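Local coordinates for DNA damage response protein Rtt109, putative (Neosartorya fumigata, PDB 5ZB9) that probably transfers the acetyl group of acetyl-CoA to lysines of histone H3, as a fungal histone acetyltransferase of the DNA damage response, at residues Leu9-Ser12 against Leu13-Leu17; Val172-Pro175 against Ile176-Tyr180; Cys245-Pro248 against Asn249-Pro252; Trp409-Thr412 against Gly413-His416. One frame throughout, in Å; residues are numbered along the deposited sequence.

In the fold
All four contacts are local, each within one short run of chain. Contacts 1 and 2 lie on helices 9-16 and 162-177, which both pack against helix 111-127; the centres of the two contacts are about 16 Å apart. Contact 2 is the closer to the coenzyme site: the side chain of Val172 is about 4 Å from those of Trp168 and Arg113, both CoA-binding residues, whereas the side chain of Val16 in contact 1 is about 8 Å from that of Arg113. No CoA is bound in this model. Contact 4, leading into strand 417-419, comes within about 5 Å of contact 1 between nearest atoms. Contact 3 is remote, its centre about 40 Å from that of contact 1 across the chain's centre.

Contact 1 of 4, residues Leu9-Ser12 against Leu13-Leu17; sequences LGDS and LAKVL
Asp11 swings its CG to the far side from its own backbone N (chi1 -162°), while the Lys15 chain runs out nearly straight and then bends at its last torsion (chi4 77°), and these torsions bring together a carboxylate and an ammonium from residues one helical turn apart. Lys15 NZ lies 2.8 Å from Asp11 OD2, a salt bridge in which the nitrogen sits above the carboxylate plane, 54° out of it. The lysine's CG also rests 3.4 Å from Asp11 O. Beneath this pair the backbone of helix 9-16 runs on: Leu13 N bonds to Leu9 O at 2.9 Å, and Ala14 N and Lys15 N bond in the same way to Gly10 O and Asp11 O. On another side of the helix, Leu9 and Leu13 turn to helix 111-127 and strand 22-35, where Leu9 meets Phe119 and Leu13 meets Ile25. Ser12 OG bonds back to Asp8 O. The second carboxylate oxygen, Asp11 OD1, forms a salt bridge with Arg469, so the aspartate serves two cations, one on each oxygen. That double pairing would probably keep it ionised and links the N-terminal helix to the C-terminal end of the modelled chain.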
ATOM      1  N   LEU A   9       7.690  -6.463  15.020  1.00 35.62           N
ATOM      2  CA  LEU A   9       7.498  -6.991  13.676  1.00 31.08           C
ATOM      3  C   LEU A   9       7.981  -8.433  13.569  1.00 33.94           C
ATOM      4  O   LEU A   9       7.253  -9.298  13.079  1.00 32.82           O
ATOM      5  CB  LEU A   9       8.209  -6.118  12.644  1.00 26.06           C
ATOM      6  CG  LEU A   9       8.232  -6.667  11.215  1.00 29.60           C
ATOM      7  CD1 LEU A   9       6.828  -7.042  10.730  1.00 23.30           C
ATOM      8  CD2 LEU A   9       8.868  -5.658  10.280  1.00 24.70           C
ATOM      9  N   GLY A  10       9.200  -8.692  14.034  1.00 36.33           N
ATOM     10  CA  GLY A  10       9.780 -10.023  13.936  1.00 35.34           C
ATOM     11  C   GLY A  10       8.955 -11.060  14.674  1.00 34.99           C
ATOM     12  O   GLY A  10       8.827 -12.203  14.238  1.00 36.49           O
ATOM     13  N   ASP A  11       8.375 -10.655  15.794  1.00 34.43           N
ATOM     14  CA  ASP A  11       7.543 -11.555  16.570  1.00 40.45           C
ATOM     15  C   ASP A  11       6.192 -11.805  15.905  1.00 40.76           C
ATOM     16  O   ASP A  11       5.692 -12.931  15.910  1.00 39.07           O
ATOM     17  CB  ASP A  11       7.329 -11.003  17.973  1.00 48.19           C
ATOM     18  CG  ASP A  11       6.859 -12.065  18.941  1.00 58.00           C
ATOM     19  OD1 ASP A  11       7.551 -13.110  19.058  1.00 45.98           O
ATOM     20  OD2 ASP A  11       5.792 -11.855  19.564  1.00 56.94           O
ATOM     21  N   SER A  12       5.599 -10.752  15.348  1.00 36.75           N
ATOM     22  CA  SER A  12       4.341 -10.888  14.618  1.00 38.24           C
ATOM     23  C   SER A  12       4.510 -11.867  13.476  1.00 33.60           C
ATOM     24  O   SER A  12       3.682 -12.755  13.259  1.00 37.37           O
ATOM     25  CB  SER A  12       3.875  -9.536  14.076  1.00 34.22           C
ATOM     26  OG  SER A  12       3.749  -8.588  15.121  1.00 48.84           O
ATOM     27  N   LEU A  13       5.616 -11.690  12.764  1.00 30.84           N
ATOM     28  CA  LEU A  13       5.950 -12.480  11.593  1.00 32.12           C
ATOM     29  C   LEU A  13       6.199 -13.936  11.957  1.00 30.39           C
ATOM     30  O   LEU A  13       5.843 -14.844  11.206  1.00 35.41           O
ATOM     31  CB  LEU A  13       7.177 -11.871  10.906  1.00 27.10           C
ATOM     32  CG  LEU A  13       7.630 -12.413   9.557  1.00 34.31           C
ATOM     33  CD1 LEU A  13       6.508 -12.320   8.545  1.00 28.84           C
ATOM     34  CD2 LEU A  13       8.834 -11.621   9.086  1.00 29.04           C
ATOM     35  N   ALA A  14       6.813 -14.148  13.115  1.00 29.08           N
ATOM     36  CA  ALA A  14       7.135 -15.491  13.590  1.00 35.19           C
ATOM     37  C   ALA A  14       5.874 -16.297  13.850  1.00 33.77           C
ATOM     38  O   ALA A  14       5.828 -17.502  13.606  1.00 33.58           O
ATOM     39  CB  ALA A  14       7.980 -15.421  14.851  1.00 33.15           C
ATOM     40  N   LYS A  15       4.847 -15.617  14.344  1.00 33.78           N
ATOM     41  CA  LYS A  15       3.578 -16.261  14.655  1.00 39.83           C
ATOM     42  C   LYS A  15       2.810 -16.749  13.419  1.00 41.53           C
ATOM     43  O   LYS A  15       2.008 -17.673  13.523  1.00 41.96           O
ATOM     44  CB  LYS A  15       2.686 -15.311  15.449  1.00 34.72           C
ATOM     45  CG  LYS A  15       3.167 -14.974  16.840  1.00 31.29           C
ATOM     46  CD  LYS A  15       2.031 -14.304  17.595  1.00 37.77           C
ATOM     47  CE  LYS A  15       2.496 -13.647  18.872  1.00 50.06           C
ATOM     48  NZ  LYS A  15       3.186 -12.357  18.605  1.00 57.90           N
ATOM     49  N   VAL A  16       3.035 -16.132  12.258  1.00 39.01           N
ATOM     50  CA  VAL A  16       2.281 -16.519  11.064  1.00 35.00           C
ATOM     51  C   VAL A  16       3.069 -17.451  10.147  1.00 32.08           C
ATOM     52  O   VAL A  16       2.482 -18.186   9.357  1.00 36.65           O
ATOM     53  CB  VAL A  16       1.808 -15.285  10.245  1.00 33.50           C
ATOM     54  CG1 VAL A  16       1.076 -14.302  11.139  1.00 32.05           C
ATOM     55  CG2 VAL A  16       2.968 -14.602   9.531  1.00 30.88           C
ATOM     56  N   LEU A  17       4.393 -17.434  10.252  1.00 36.42           N
ATOM     57  CA  LEU A  17       5.212 -18.295   9.392  1.00 36.45           C
ATOM     58  C   LEU A  17       5.148 -19.735   9.872  1.00 34.27           C
ATOM     59  O   LEU A  17       5.079 -19.991  11.068  1.00 39.48           O
ATOM     60  CB  LEU A  17       6.669 -17.812   9.348  1.00 32.41           C
ATOM     61  CG  LEU A  17       6.926 -16.492   8.610  1.00 38.94           C
ATOM     62  CD1 LEU A  17       8.378 -16.084   8.713  1.00 32.48           C
ATOM     63  CD2 LEU A  17       6.514 -16.604   7.150  1.00 36.70           C
TER

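Contact 2 of 4, residues Val172-Pro175 against Ile176-Tyr180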
ATOM      1  N   VAL A 172      -3.930 -10.898   0.148  1.00 19.96           N
ATOM      2  CA  VAL A 172      -3.073 -10.294   1.163  1.00 21.09           C
ATOM      3  C   VAL A 172      -3.913  -9.446   2.116  1.00 22.50           C
ATOM      4  O   VAL A 172      -3.749  -9.486   3.339  1.00 24.04           O
ATOM      5  CB  VAL A 172      -1.982  -9.403   0.532  1.00 20.03           C
ATOM      6  CG1 VAL A 172      -1.313  -8.536   1.587  1.00 13.63           C
ATOM      7  CG2 VAL A 172      -0.958 -10.248  -0.224  1.00 18.62           C
ATOM      8  N   ILE A 173      -4.816  -8.676   1.525  1.00 20.54           N
ATOM      9  CA  ILE A 173      -5.668  -7.741   2.246  1.00 20.48           C
ATOM     10  C   ILE A 173      -6.784  -8.438   3.047  1.00 22.08           C
ATOM     11  O   ILE A 173      -7.126  -8.002   4.146  1.00 18.72           O
ATOM     12  CB  ILE A 173      -6.264  -6.718   1.236  1.00 23.29           C
ATOM     13  CG1 ILE A 173      -5.164  -5.747   0.804  1.00 22.31           C
ATOM     14  CG2 ILE A 173      -7.470  -5.968   1.801  1.00 13.46           C
ATOM     15  CD1 ILE A 173      -4.448  -5.109   1.963  1.00 24.84           C
ATOM     16  N   ASP A 174      -7.324  -9.531   2.508  1.00 22.12           N
ATOM     17  CA  ASP A 174      -8.508 -10.179   3.093  1.00 21.83           C
ATOM     18  C   ASP A 174      -8.401 -10.470   4.604  1.00 21.56           C
ATOM     19  O   ASP A 174      -9.314 -10.126   5.349  1.00 23.56           O
ATOM     20  CB  ASP A 174      -8.834 -11.473   2.332  1.00 19.28           C
ATOM     21  CG  ASP A 174     -10.269 -11.940   2.546  1.00 22.53           C
ATOM     22  OD1 ASP A 174     -11.187 -11.096   2.530  1.00 25.73           O
ATOM     23  OD2 ASP A 174     -10.487 -13.152   2.727  1.00 24.31           O
ATOM     24  N   PRO A 175      -7.291 -11.084   5.072  1.00 25.75           N
ATOM     25  CA  PRO A 175      -7.236 -11.361   6.516  1.00 21.59           C
ATOM     26  C   PRO A 175      -7.108 -10.104   7.374  1.00 24.86           C
ATOM     27  O   PRO A 175      -7.553 -10.101   8.525  1.00 29.44           O
ATOM     28  CB  PRO A 175      -5.987 -12.236   6.662  1.00 19.75           C
ATOM     29  CG  PRO A 175      -5.739 -12.782   5.311  1.00 20.28           C
ATOM     30  CD  PRO A 175      -6.148 -11.693   4.372  1.00 22.56           C
ATOM     31  N   ILE A 176      -6.505  -9.052   6.834  1.00 21.56           N
ATOM     32  CA  ILE A 176      -6.453  -7.792   7.561  1.00 25.94           C
ATOM     33  C   ILE A 176      -7.862  -7.255   7.700  1.00 28.10           C
ATOM     34  O   ILE A 176      -8.295  -6.886   8.794  1.00 28.89           O
ATOM     35  CB  ILE A 176      -5.589  -6.747   6.858  1.00 22.48           C
ATOM     36  CG1 ILE A 176      -4.207  -7.314   6.566  1.00 25.06           C
ATOM     37  CG2 ILE A 176      -5.486  -5.493   7.706  1.00 16.76           C
ATOM     38  CD1 ILE A 176      -3.260  -6.304   5.971  1.00 25.23           C
ATOM     39  N   LEU A 177      -8.561  -7.226   6.567  1.00 26.15           N
ATOM     40  CA  LEU A 177      -9.944  -6.778   6.485  1.00 22.57           C
ATOM     41  C   LEU A 177     -10.814  -7.475   7.526  1.00 26.82           C
ATOM     42  O   LEU A 177     -11.604  -6.839   8.213  1.00 25.59           O
ATOM     43  CB  LEU A 177     -10.491  -7.033   5.071  1.00 18.32           C
ATOM     44  CG  LEU A 177     -12.010  -7.022   4.827  1.00 19.50           C
ATOM     45  CD1 LEU A 177     -12.617  -5.644   4.993  1.00 15.38           C
ATOM     46  CD2 LEU A 177     -12.329  -7.582   3.448  1.00 18.46           C
ATOM     47  N   ARG A 178     -10.640  -8.785   7.657  1.00 22.78           N
ATOM     48  CA  ARG A 178     -11.566  -9.586   8.438  1.00 25.28           C
ATOM     49  C   ARG A 178     -11.218  -9.684   9.923  1.00 30.02           C
ATOM     50  O   ARG A 178     -11.842 -10.443  10.656  1.00 30.46           O
ATOM     51  CB  ARG A 178     -11.671 -10.977   7.821  1.00 22.17           C
ATOM     52  CG  ARG A 178     -12.342 -10.920   6.471  1.00 23.75           C
ATOM     53  CD  ARG A 178     -12.586 -12.279   5.896  1.00 21.64           C
ATOM     54  NE  ARG A 178     -13.056 -12.179   4.520  1.00 23.08           N
ATOM     55  CZ  ARG A 178     -14.318 -11.961   4.182  1.00 25.76           C
ATOM     56  NH1 ARG A 178     -15.241 -11.823   5.126  1.00 24.80           N
ATOM     57  NH2 ARG A 178     -14.658 -11.884   2.900  1.00 22.62           N
ATOM     58  N   GLU A 179     -10.231  -8.911  10.360  1.00 31.61           N
ATOM     59  CA  GLU A 179      -9.983  -8.732  11.783  1.00 31.79           C
ATOM     60  C   GLU A 179     -10.901  -7.648  12.333  1.00 35.13           C
ATOM     61  O   GLU A 179     -10.983  -7.446  13.541  1.00 39.53           O
ATOM     62  CB  GLU A 179      -8.520  -8.372  12.044  1.00 35.40           C
ATOM     63  CG  GLU A 179      -7.602  -9.587  12.130  1.00 41.93           C
ATOM     64  CD  GLU A 179      -8.046 -10.580  13.200  1.00 61.84           C
ATOM     65  OE1 GLU A 179      -8.750 -11.560  12.855  1.00 64.45           O
ATOM     66  OE2 GLU A 179      -7.692 -10.379  14.389  1.00 66.02           O
ATOM     67  N   TYR A 180     -11.594  -6.956  11.431  1.00 33.25           N
ATOM     68  CA  TYR A 180     -12.470  -5.848  11.793  1.00 27.94           C
ATOM     69  C   TYR A 180     -13.931  -6.200  11.568  1.00 29.88           C
ATOM     70  O   TYR A 180     -14.252  -7.167  10.873  1.00 33.65           O
ATOM     71  CB  TYR A 180     -12.108  -4.601  10.993  1.00 29.44           C
ATOM     72  CG  TYR A 180     -10.701  -4.112  11.245  1.00 30.18           C
ATOM     73  CD1 TYR A 180      -9.647  -4.517  10.437  1.00 27.84           C
ATOM     74  CD2 TYR A 180     -10.427  -3.246  12.293  1.00 26.99           C
ATOM     75  CE1 TYR A 180      -8.360  -4.073  10.670  1.00 26.48           C
ATOM     76  CE2 TYR A 180      -9.150  -2.802  12.533  1.00 27.13           C
ATOM     77  CZ  TYR A 180      -8.117  -3.215  11.721  1.00 30.60           C
ATOM     78  OH  TYR A 180      -6.834  -2.763  11.967  1.00 37.34           O
TER
HETATM   79  O   HOH W   1      -8.303 -12.371   9.952  1.00 27.95           O
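The guanidinium of Arg178 receives the carboxylate of Asp174 at its edge: Asp174 CG lies in the guanidinium plane, yet the two flat groups stand nearly upright to one another, their planes 81° apart. Within 176-180, in the turn that ends the helix, Leu177 O lies in plane at the edge of the Tyr180 ring. Arg178 NE donates to Asp174 OD1 over 2.9 Å, on the syn side of that oxygen but 34° out of the carboxylate plane, and more weakly to Asp174 OD2 at 3.3 Å. The arginine chain is extended from CG to NE, which carries NE back along the helix to the aspartate four residues earlier, with Arg178 CG passing 3.3 Å from Asp174 O. Both partners are held further: Asp174 OD2 bonds to Thr224 and OD1 to Trp235, while Arg178 NH1 forms a salt bridge with Asp228. In the backbone, Leu177 N reaches Ile173 O in a nearly straight bond of 2.9 Å. Pro175 has no N-H to give to the preceding turn, and the helix kinks there. A water bridges Pro175 O (2.8 Å) and Glu179 OE1 (3.0 Å), donating to both. Here helix 162-177 ends, running into a type I turn from Leu177 to Tyr180, with Arg178 first to leave helical geometry. Ile173, Ile176 and Leu177 face strand 317-324, and Ile176 also meets Asn117 and Leu120 of helix 111-127.

Contact 3 of 4, residues Cys245-Pro248 against Asn249-Pro252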
ATOM      1  N   CYS A 245     -13.120  11.787   0.918  1.00 35.04           N
ATOM      2  CA  CYS A 245     -13.252  13.197   0.550  1.00 41.44           C
ATOM      3  C   CYS A 245     -14.373  13.915   1.289  1.00 40.82           C
ATOM      4  O   CYS A 245     -15.502  13.434   1.350  1.00 49.04           O
ATOM      5  CB  CYS A 245     -13.485  13.320  -0.949  1.00 44.16           C
ATOM      6  SG  CYS A 245     -12.169  12.585  -1.915  1.00 45.87           S
ATOM      7  N   ASP A 246     -14.052  15.081   1.836  1.00 45.50           N
ATOM      8  CA  ASP A 246     -15.014  15.875   2.594  1.00 54.91           C
ATOM      9  C   ASP A 246     -16.038  16.551   1.688  1.00 52.41           C
ATOM     10  O   ASP A 246     -17.183  16.763   2.083  1.00 50.16           O
ATOM     11  CB  ASP A 246     -14.287  16.928   3.426  1.00 56.70           C
ATOM     12  CG  ASP A 246     -13.440  17.858   2.572  1.00 75.25           C
ATOM     13  OD1 ASP A 246     -12.296  17.476   2.223  1.00 75.70           O
ATOM     14  OD2 ASP A 246     -13.920  18.970   2.249  1.00 75.03           O
ATOM     15  N   ASN A 247     -15.615  16.887   0.474  1.00 47.50           N
ATOM     16  CA  ASN A 247     -16.487  17.542  -0.485  1.00 46.15           C
ATOM     17  C   ASN A 247     -16.573  16.754  -1.780  1.00 47.36           C
ATOM     18  O   ASN A 247     -15.787  16.967  -2.700  1.00 47.60           O
ATOM     19  CB  ASN A 247     -15.999  18.964  -0.764  1.00 46.31           C
ATOM     20  CG  ASN A 247     -16.888  19.710  -1.749  1.00 51.01           C
ATOM     21  OD1 ASN A 247     -17.990  19.264  -2.089  1.00 43.50           O
ATOM     22  ND2 ASN A 247     -16.407  20.859  -2.212  1.00 50.83           N
ATOM     23  N   PRO A 248     -17.548  15.845  -1.860  1.00 49.54           N
ATOM     24  CA  PRO A 248     -17.786  14.989  -3.030  1.00 49.71           C
ATOM     25  C   PRO A 248     -18.252  15.779  -4.249  1.00 57.19           C
ATOM     26  O   PRO A 248     -18.434  15.202  -5.330  1.00 52.80           O
ATOM     27  CB  PRO A 248     -18.888  14.038  -2.553  1.00 47.84           C
ATOM     28  CG  PRO A 248     -18.836  14.114  -1.063  1.00 58.48           C
ATOM     29  CD  PRO A 248     -18.443  15.507  -0.744  1.00 50.27           C
ATOM     30  N   ASN A 249     -18.453  17.083  -4.072  1.00 53.08           N
ATOM     31  CA  ASN A 249     -18.911  17.938  -5.160  1.00 52.64           C
ATOM     32  C   ASN A 249     -17.793  18.810  -5.711  1.00 50.94           C
ATOM     33  O   ASN A 249     -17.991  19.537  -6.683  1.00 49.62           O
ATOM     34  CB  ASN A 249     -20.080  18.810  -4.702  1.00 57.02           C
ATOM     35  CG  ASN A 249     -21.408  18.072  -4.736  1.00 63.90           C
ATOM     36  OD1 ASN A 249     -21.449  16.841  -4.722  1.00 61.95           O
ATOM     37  ND2 ASN A 249     -22.502  18.825  -4.784  1.00 69.50           N
ATOM     38  N   ALA A 250     -16.618  18.727  -5.089  1.00 43.46           N
ATOM     39  CA  ALA A 250     -15.427  19.403  -5.595  1.00 38.09           C
ATOM     40  C   ALA A 250     -15.068  18.851  -6.982  1.00 39.16           C
ATOM     41  O   ALA A 250     -15.574  17.796  -7.376  1.00 41.61           O
ATOM     42  CB  ALA A 250     -14.276  19.230  -4.616  1.00 38.20           C
ATOM     43  N   PRO A 251     -14.222  19.566  -7.749  1.00 38.77           N
ATOM     44  CA  PRO A 251     -13.874  19.050  -9.083  1.00 36.53           C
ATOM     45  C   PRO A 251     -13.183  17.687  -9.008  1.00 31.47           C
ATOM     46  O   PRO A 251     -12.451  17.434  -8.048  1.00 29.22           O
ATOM     47  CB  PRO A 251     -12.922  20.109  -9.638  1.00 36.45           C
ATOM     48  CG  PRO A 251     -13.190  21.326  -8.834  1.00 41.94           C
ATOM     49  CD  PRO A 251     -13.568  20.855  -7.474  1.00 33.11           C
ATOM     50  N   PRO A 252     -13.417  16.819 -10.006  1.00 31.00           N
ATOM     51  CA  PRO A 252     -12.893  15.447  -9.981  1.00 29.09           C
ATOM     52  C   PRO A 252     -11.392  15.381  -9.681  1.00 29.86           C
ATOM     53  O   PRO A 252     -10.959  14.449  -9.011  1.00 31.54           O
ATOM     54  CB  PRO A 252     -13.195  14.934 -11.390  1.00 30.70           C
ATOM     55  CG  PRO A 252     -14.374  15.732 -11.825  1.00 32.01           C
ATOM     56  CD  PRO A 252     -14.202  17.088 -11.222  1.00 30.23           C
TER
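Asn247 and Ala250 make the tight part of this contact, closing a type I beta turn with Pro248 and Asn249 at its two corners. Ala250 N donates to Asn247 O over 3.1 Å at an N-H...O angle of 162°, although the donor stands above the carbonyl plane. The asparagine side chain joins in. Asn247 turns CG away from its backbone N (chi1 -179°), laying its amide over the turn, and Asn247 OD1 accepts from Asn249 N at 3.0 Å. This is an Asx turn laid on the beta turn, and here too the N-H comes from above the plane of the amide it meets, 53° out of it. Asn247 OD1 also lies 3.4 Å from Asn249 CB, while the other branch of the amide, Asn247 ND2, lies 3.6 Å from Ala250 CB. The methyl group of Ala250 is therefore set beside Asn247 on two counts, since Ala250 CB also rests 3.3 Å from Asn247 O.

The looser side belongs to Asn249. It is exposed to solvent, and its side-chain amide runs back over the peptide it has just left, Asn249 OD1 reaching 3.4 Å from Pro248 C. Pro248, its ring restricting phi at the first corner, is partly covered.

The turn lies in the loop between helices 241-244 and 266-272. Pro248 packs back on Leu241 and His242 of the preceding helix, Asp246 forms a salt bridge with Arg338, and Pro251 and Pro252 rest on His290 and Trp291 respectively.

Contact 4 of 4, residues Trp409-Thr412 against Gly413-His416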
ATOM      1  N   TRP A 409       2.199  12.365  15.683  1.00 82.13           N
ATOM      2  CA  TRP A 409       2.505  11.160  14.926  1.00 72.54           C
ATOM      3  C   TRP A 409       3.254  10.156  15.805  1.00 78.34           C
ATOM      4  O   TRP A 409       4.466  10.277  16.004  1.00 71.88           O
ATOM      5  CB  TRP A 409       3.330  11.515  13.692  1.00 59.12           C
ATOM      6  CG  TRP A 409       3.595  10.377  12.754  1.00 59.58           C
ATOM      7  CD1 TRP A 409       4.237   9.201  13.037  1.00 58.00           C
ATOM      8  CD2 TRP A 409       3.255  10.321  11.364  1.00 60.68           C
ATOM      9  NE1 TRP A 409       4.301   8.413  11.912  1.00 56.63           N
ATOM     10  CE2 TRP A 409       3.704   9.078  10.871  1.00 58.56           C
ATOM     11  CE3 TRP A 409       2.606  11.200  10.489  1.00 55.07           C
ATOM     12  CZ2 TRP A 409       3.523   8.692   9.539  1.00 49.69           C
ATOM     13  CZ3 TRP A 409       2.431  10.814   9.165  1.00 51.53           C
ATOM     14  CH2 TRP A 409       2.889   9.572   8.705  1.00 42.28           C
ATOM     15  N   PRO A 410       2.532   9.151  16.325  1.00 83.81           N
ATOM     16  CA  PRO A 410       3.122   8.135  17.208  1.00 78.98           C
ATOM     17  C   PRO A 410       4.202   7.309  16.509  1.00 72.87           C
ATOM     18  O   PRO A 410       3.967   6.791  15.411  1.00 70.82           O
ATOM     19  CB  PRO A 410       1.924   7.247  17.582  1.00 72.49           C
ATOM     20  CG  PRO A 410       0.703   8.068  17.252  1.00 74.64           C
ATOM     21  CD  PRO A 410       1.098   8.913  16.085  1.00 72.82           C
ATOM     22  N   ASP A 411       5.370   7.185  17.133  1.00 63.62           N
ATOM     23  CA  ASP A 411       6.428   6.368  16.548  1.00 68.23           C
ATOM     24  C   ASP A 411       6.640   5.067  17.328  1.00 63.47           C
ATOM     25  O   ASP A 411       7.485   4.973  18.223  1.00 57.16           O
ATOM     26  CB  ASP A 411       7.735   7.169  16.438  1.00 81.47           C
ATOM     27  CG  ASP A 411       8.265   7.641  17.782  1.00 76.57           C
ATOM     28  OD1 ASP A 411       7.469   7.747  18.742  1.00 81.08           O
ATOM     29  OD2 ASP A 411       9.485   7.900  17.870  1.00 66.46           O
ATOM     30  N   THR A 412       5.852   4.056  16.972  1.00 65.42           N
ATOM     31  CA  THR A 412       5.965   2.742  17.595  1.00 64.37           C
ATOM     32  C   THR A 412       6.266   1.648  16.569  1.00 61.53           C
ATOM     33  O   THR A 412       6.662   0.531  16.934  1.00 58.83           O
ATOM     34  CB  THR A 412       4.686   2.375  18.364  1.00 59.68           C
ATOM     35  OG1 THR A 412       4.658   0.959  18.590  1.00 62.52           O
ATOM     36  CG2 THR A 412       3.451   2.795  17.574  1.00 52.72           C
ATOM     37  N   GLY A 413       6.083   1.973  15.291  1.00 42.15           N
ATOM     38  CA  GLY A 413       6.371   1.026  14.230  1.00 40.53           C
ATOM     39  C   GLY A 413       7.590   1.410  13.418  1.00 35.51           C
ATOM     40  O   GLY A 413       7.627   1.212  12.207  1.00 34.99           O
ATOM     41  N   ARG A 414       8.587   1.971  14.087  1.00 38.43           N
ATOM     42  CA  ARG A 414       9.828   2.337  13.425  1.00 34.88           C
ATOM     43  C   ARG A 414      10.651   1.087  13.139  1.00 34.40           C
ATOM     44  O   ARG A 414      10.502   0.058  13.801  1.00 37.79           O
ATOM     45  CB  ARG A 414      10.608   3.333  14.277  1.00 41.14           C
ATOM     46  CG  ARG A 414       9.909   4.678  14.389  1.00 50.97           C
ATOM     47  CD  ARG A 414      10.681   5.663  15.250  1.00 59.40           C
ATOM     48  NE  ARG A 414      10.425   5.463  16.672  1.00 64.02           N
ATOM     49  CZ  ARG A 414      11.370   5.265  17.585  1.00 78.42           C
ATOM     50  NH1 ARG A 414      12.649   5.244  17.228  1.00 76.55           N
ATOM     51  NH2 ARG A 414      11.037   5.090  18.859  1.00 78.49           N
ATOM     52  N   GLY A 415      11.505   1.160  12.131  1.00 34.10           N
ATOM     53  CA  GLY A 415      12.282  -0.008  11.765  1.00 35.90           C
ATOM     54  C   GLY A 415      13.437  -0.299  12.705  1.00 29.19           C
ATOM     55  O   GLY A 415      13.661   0.410  13.681  1.00 27.54           O
ATOM     56  N   HIS A 416      14.165  -1.367  12.398  1.00 27.17           N
ATOM     57  CA  HIS A 416      15.440  -1.648  13.033  1.00 21.95           C
ATOM     58  C   HIS A 416      16.373  -0.449  12.926  1.00 27.04           C
ATOM     59  O   HIS A 416      17.192  -0.209  13.809  1.00 32.78           O
ATOM     60  CB  HIS A 416      16.076  -2.880  12.397  1.00 22.82           C
ATOM     61  CG  HIS A 416      15.240  -4.111  12.522  1.00 26.39           C
ATOM     62  ND1 HIS A 416      14.616  -4.701  11.444  1.00 28.12           N
ATOM     63  CD2 HIS A 416      14.908  -4.859  13.602  1.00 29.81           C
ATOM     64  CE1 HIS A 416      13.943  -5.762  11.853  1.00 28.05           C
ATOM     65  NE2 HIS A 416      14.103  -5.880  13.158  1.00 30.18           N
TER
HETATM   66  O   HOH W   2       5.943   4.262  14.070  1.00 49.68           O
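Between Asp411 and Arg414 the chain bends without regular structure, Thr412 and Gly413 carrying it round. The two charged side chains then lie alongside each other and point the same way. Asp411 holds its CG between its backbone N and its carbonyl carbon (chi1 61°), and the Arg414 chain bends at chi3, which brings NE over to the acid. Asp411 OD2 sits over one face of the guanidinium, 2.9 Å from Arg414 NE and 3.3 Å from Arg414 CZ, with the carboxylate and guanidinium planes 28° apart. This is a salt bridge met over the face of the guanidinium. The N-H of Arg414 NE points to the backbone, making a weak bond to Asp411 O at 3.4 Å. The aliphatic part helps too, Arg414 CD lying 3.5 Å from Asp411 CB. On the backbone, a water accepts from Gly413 N at 2.6 Å and donates weakly to Pro410 O, so it spans the bend. Further along, His416 bonds through ND1 to the backbone N of His27 in strand 22-35 and through NE2 to Gln464, as the loop enters strand 417-419. Because both charged residues are exposed, solvent would be expected to screen their attraction, and the face-on pairing probably relies more on charge and contact than on directed hydrogen bonds.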